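Local atomic coordinates of putative endonuclease/exonuclease/phosphatase family protein (Bacteroides thetaiotaomicron, PDB entry 3MPR), a protein that probably hydrolyses phosphodiester bonds of nucleic acids with the help of a metal ion, as a member of the endonuclease/exonuclease/phosphatase family. Residues T213-D218 with D279-K284. Residues are numbered along the deposited sequence; the frame is centred on the assembly and turned at random.
Sequences TFNNFD and DHFPVK
The carbonyl oxygen of D279 takes two backbone N-H groups: N215 N at 2.9 Å, tilted out of the carbonyl plane, and N216 N at 3.1 Å, in that plane on a lone pair. Two residues on, F281 N gives its hydrogen to T213 O (2.8 Å), so F214 and H280 sit opposite each other in a single bridge. The tight part is here. ND2 of N215 sits over the centre of the F281 ring, 3.3 Å above its plane, with the amide turned 59° from the ring, chi1 of 63° putting CG between backbone N and carbonyl carbon. From the same amide OD1 reaches F217 N (2.7 Å), an Asx turn opening the type I' turn 215-218, and meets T276 OG1. D279 CB makes a CH-pi contact over one face of the F217 ring, 3.7 Å from its centroid. In the DNase I-like fold, the Ser-Asp-His run ending at H280 belongs to the active site; consistent with this, the H280 side chain is about 5 Å from that of E51, a magnesium ligand in a structure of this protein, though no metal is bound to this chain here. F214 presents its edge to the H280 ring face, planes 64° apart, while H280 ND1 donates to D279 OD1 (3.2 Å) from above the carboxylate plane. An alanine at H280 would probably leave the F214 edge without its ring partner and D279 OD1 without this donor. The looser side is the turn, where a water donates to both N216 OD1 and D279 OD2, joining the exposed N216 side chain to the carboxylate.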
ATOM      1  N   THR A 213       5.315  -8.263  12.100  1.00  9.12           N
ATOM      2  CA  THR A 213       3.887  -7.986  12.136  1.00 10.00           C
ATOM      3  C   THR A 213       3.348  -7.381  13.432  1.00 10.38           C
ATOM      4  O   THR A 213       2.296  -6.750  13.414  1.00 12.09           O
ATOM      5  CB  THR A 213       3.059  -9.222  11.745  1.00 10.34           C
ATOM      6  OG1 THR A 213       3.195 -10.232  12.754  1.00 12.36           O
ATOM      7  CG2 THR A 213       3.544  -9.760  10.398  1.00  9.37           C
ATOM      8  N   PHE A 214       4.051  -7.552  14.547  1.00  9.91           N
ATOM      9  CA  PHE A 214       3.633  -6.888  15.790  1.00  7.72           C
ATOM     10  C   PHE A 214       4.375  -5.566  15.988  1.00 11.79           C
ATOM     11  O   PHE A 214       5.588  -5.498  15.780  1.00 10.76           O
ATOM     12  CB  PHE A 214       3.869  -7.817  16.990  1.00  7.53           C
ATOM     13  CG  PHE A 214       3.329  -7.274  18.304  1.00 10.35           C
ATOM     14  CD1 PHE A 214       1.989  -6.953  18.442  1.00 11.21           C
ATOM     15  CD2 PHE A 214       4.167  -7.114  19.399  1.00 15.70           C
ATOM     16  CE1 PHE A 214       1.494  -6.458  19.646  1.00 11.15           C
ATOM     17  CE2 PHE A 214       3.680  -6.627  20.604  1.00 14.94           C
ATOM     18  CZ  PHE A 214       2.348  -6.297  20.724  1.00 12.59           C
ATOM     19  N   ASN A 215       3.657  -4.512  16.384  1.00 10.16           N
ATOM     20  CA  ASN A 215       4.310  -3.238  16.662  1.00  8.70           C
ATOM     21  C   ASN A 215       4.066  -2.676  18.079  1.00 10.64           C
ATOM     22  O   ASN A 215       4.759  -1.751  18.493  1.00 12.36           O
ATOM     23  CB  ASN A 215       3.985  -2.187  15.589  1.00 12.37           C
ATOM     24  CG  ASN A 215       2.511  -1.844  15.532  1.00 11.86           C
ATOM     25  OD1 ASN A 215       1.923  -1.415  16.523  1.00 12.34           O
ATOM     26  ND2 ASN A 215       1.907  -2.011  14.360  1.00 14.06           N
ATOM     27  N   ASN A 216       3.091  -3.222  18.811  1.00  8.98           N
ATOM     28  CA  ASN A 216       2.829  -2.764  20.174  1.00  9.71           C
ATOM     29  C   ASN A 216       2.452  -1.271  20.243  1.00 15.96           C
ATOM     30  O   ASN A 216       2.729  -0.587  21.232  1.00 14.86           O
ATOM     31  CB  ASN A 216       4.058  -3.037  21.051  1.00 14.24           C
ATOM     32  CG  ASN A 216       3.731  -3.027  22.537  1.00 23.61           C
ATOM     33  OD1 ASN A 216       2.635  -3.401  22.945  1.00 21.81           O
ATOM     34  ND2 ASN A 216       4.684  -2.584  23.349  1.00 28.35           N
ATOM     35  N   PHE A 217       1.824  -0.778  19.184  1.00 12.57           N
ATOM     36  CA  PHE A 217       1.457   0.631  19.044  1.00 10.90           C
ATOM     37  C   PHE A 217       2.665   1.561  19.028  1.00 15.26           C
ATOM     38  O   PHE A 217       2.514   2.774  19.160  1.00 15.02           O
ATOM     39  CB  PHE A 217       0.458   1.078  20.122  1.00 11.29           C
ATOM     40  CG  PHE A 217      -0.962   0.694  19.827  1.00 11.24           C
ATOM     41  CD1 PHE A 217      -1.570   1.102  18.645  1.00 11.55           C
ATOM     42  CD2 PHE A 217      -1.691  -0.057  20.729  1.00 13.68           C
ATOM     43  CE1 PHE A 217      -2.875   0.752  18.367  1.00 12.47           C
ATOM     44  CE2 PHE A 217      -2.998  -0.407  20.461  1.00 10.90           C
ATOM     45  CZ  PHE A 217      -3.594  -0.002  19.283  1.00 13.15           C
ATOM     46  N   ASP A 218       3.854   0.986  18.866  1.00 11.36           N
ATOM     47  CA  ASP A 218       5.081   1.773  18.807  1.00 13.78           C
ATOM     48  C   ASP A 218       5.474   2.036  17.353  1.00 13.18           C
ATOM     49  O   ASP A 218       5.892   1.127  16.639  1.00 14.74           O
ATOM     50  CB  ASP A 218       6.201   1.030  19.528  1.00 13.73           C
ATOM     51  CG  ASP A 218       7.534   1.739  19.428  1.00 18.69           C
ATOM     52  OD1 ASP A 218       7.592   2.839  18.841  1.00 13.17           O
ATOM     53  OD2 ASP A 218       8.524   1.192  19.956  1.00 25.16           O
ATOM     54  N   ASP A 279      -2.185  -2.381  16.806  1.00 13.41           N
ATOM     55  CA  ASP A 279      -0.888  -2.763  17.356  1.00 11.80           C
ATOM     56  C   ASP A 279      -0.232  -3.914  16.589  1.00  8.80           C
ATOM     57  O   ASP A 279       0.857  -4.377  16.945  1.00  8.91           O
ATOM     58  CB  ASP A 279      -0.929  -2.992  18.878  1.00 12.68           C
ATOM     59  CG  ASP A 279      -1.724  -4.212  19.276  1.00 14.84           C
ATOM     60  OD1 ASP A 279      -2.545  -4.692  18.466  1.00 17.35           O
ATOM     61  OD2 ASP A 279      -1.521  -4.686  20.416  1.00 15.43           O
ATOM     62  N   HIS A 280      -0.883  -4.354  15.513  1.00  8.80           N
ATOM     63  CA  HIS A 280      -0.193  -5.148  14.493  1.00  8.77           C
ATOM     64  C   HIS A 280      -0.215  -4.373  13.174  1.00  9.70           C
ATOM     65  O   HIS A 280      -1.007  -3.439  12.999  1.00  7.85           O
ATOM     66  CB  HIS A 280      -0.892  -6.486  14.259  1.00  8.24           C
ATOM     67  CG  HIS A 280      -0.873  -7.409  15.440  1.00  8.71           C
ATOM     68  ND1 HIS A 280      -1.460  -7.097  16.650  1.00 15.40           N
ATOM     69  CD2 HIS A 280      -0.373  -8.658  15.575  1.00  6.94           C
ATOM     70  CE1 HIS A 280      -1.306  -8.112  17.486  1.00  6.91           C
ATOM     71  NE2 HIS A 280      -0.652  -9.073  16.856  1.00 14.31           N
ATOM     72  N   PHE A 281       0.638  -4.779  12.241  1.00  6.06           N
ATOM     73  CA  PHE A 281       0.494  -4.343  10.855  1.00  9.33           C
ATOM     74  C   PHE A 281      -0.320  -5.381  10.100  1.00  9.73           C
ATOM     75  O   PHE A 281      -0.168  -6.564  10.354  1.00  8.81           O
ATOM     76  CB  PHE A 281       1.857  -4.213  10.190  1.00  9.53           C
ATOM     77  CG  PHE A 281       2.727  -3.154  10.804  1.00 11.55           C
ATOM     78  CD1 PHE A 281       2.279  -1.851  10.903  1.00  7.58           C
ATOM     79  CD2 PHE A 281       3.990  -3.461  11.276  1.00 14.82           C
ATOM     80  CE1 PHE A 281       3.068  -0.873  11.466  1.00  6.93           C
ATOM     81  CE2 PHE A 281       4.785  -2.480  11.846  1.00 11.74           C
ATOM     82  CZ  PHE A 281       4.317  -1.189  11.941  1.00  8.97           C
ATOM     83  N   PRO A 282      -1.163  -4.942   9.146  1.00  7.81           N
ATOM     84  CA  PRO A 282      -1.843  -5.930   8.298  1.00  7.01           C
ATOM     85  C   PRO A 282      -0.857  -6.664   7.399  1.00  8.44           C
ATOM     86  O   PRO A 282       0.129  -6.093   6.947  1.00  7.54           O
ATOM     87  CB  PRO A 282      -2.786  -5.081   7.441  1.00  7.09           C
ATOM     88  CG  PRO A 282      -2.225  -3.721   7.462  1.00 10.62           C
ATOM     89  CD  PRO A 282      -1.506  -3.555   8.780  1.00  6.24           C
ATOM     90  N   VAL A 283      -1.128  -7.939   7.152  1.00 11.45           N
ATOM     91  CA  VAL A 283      -0.372  -8.689   6.175  1.00  7.70           C
ATOM     92  C   VAL A 283      -1.269  -8.839   4.949  1.00  7.95           C
ATOM     93  O   VAL A 283      -2.387  -9.328   5.058  1.00  7.41           O
ATOM     94  CB  VAL A 283      -0.009 -10.094   6.700  1.00  9.68           C
ATOM     95  CG1 VAL A 283       0.582 -10.946   5.580  1.00  8.02           C
ATOM     96  CG2 VAL A 283       0.961 -10.003   7.893  1.00  6.55           C
ATOM     97  N   LYS A 284      -0.787  -8.399   3.791  1.00  7.38           N
ATOM     98  CA  LYS A 284      -1.591  -8.450   2.574  1.00  6.91           C
ATOM     99  C   LYS A 284      -0.933  -9.393   1.573  1.00  5.79           C
ATOM    100  O   LYS A 284       0.250  -9.246   1.260  1.00  7.02           O
ATOM    101  CB  LYS A 284      -1.747  -7.047   1.968  1.00  8.37           C
ATOM    102  CG  LYS A 284      -2.334  -7.054   0.570  1.00 11.11           C
ATOM    103  CD  LYS A 284      -2.400  -5.666  -0.041  1.00 12.18           C
ATOM    104  CE  LYS A 284      -2.558  -5.747  -1.563  1.00 13.88           C
ATOM    105  NZ  LYS A 284      -2.909  -4.411  -2.177  1.00  8.44           N
TER
HETATM  106  O   HOH W   1      -0.220  -3.178  22.399  1.00 31.41           O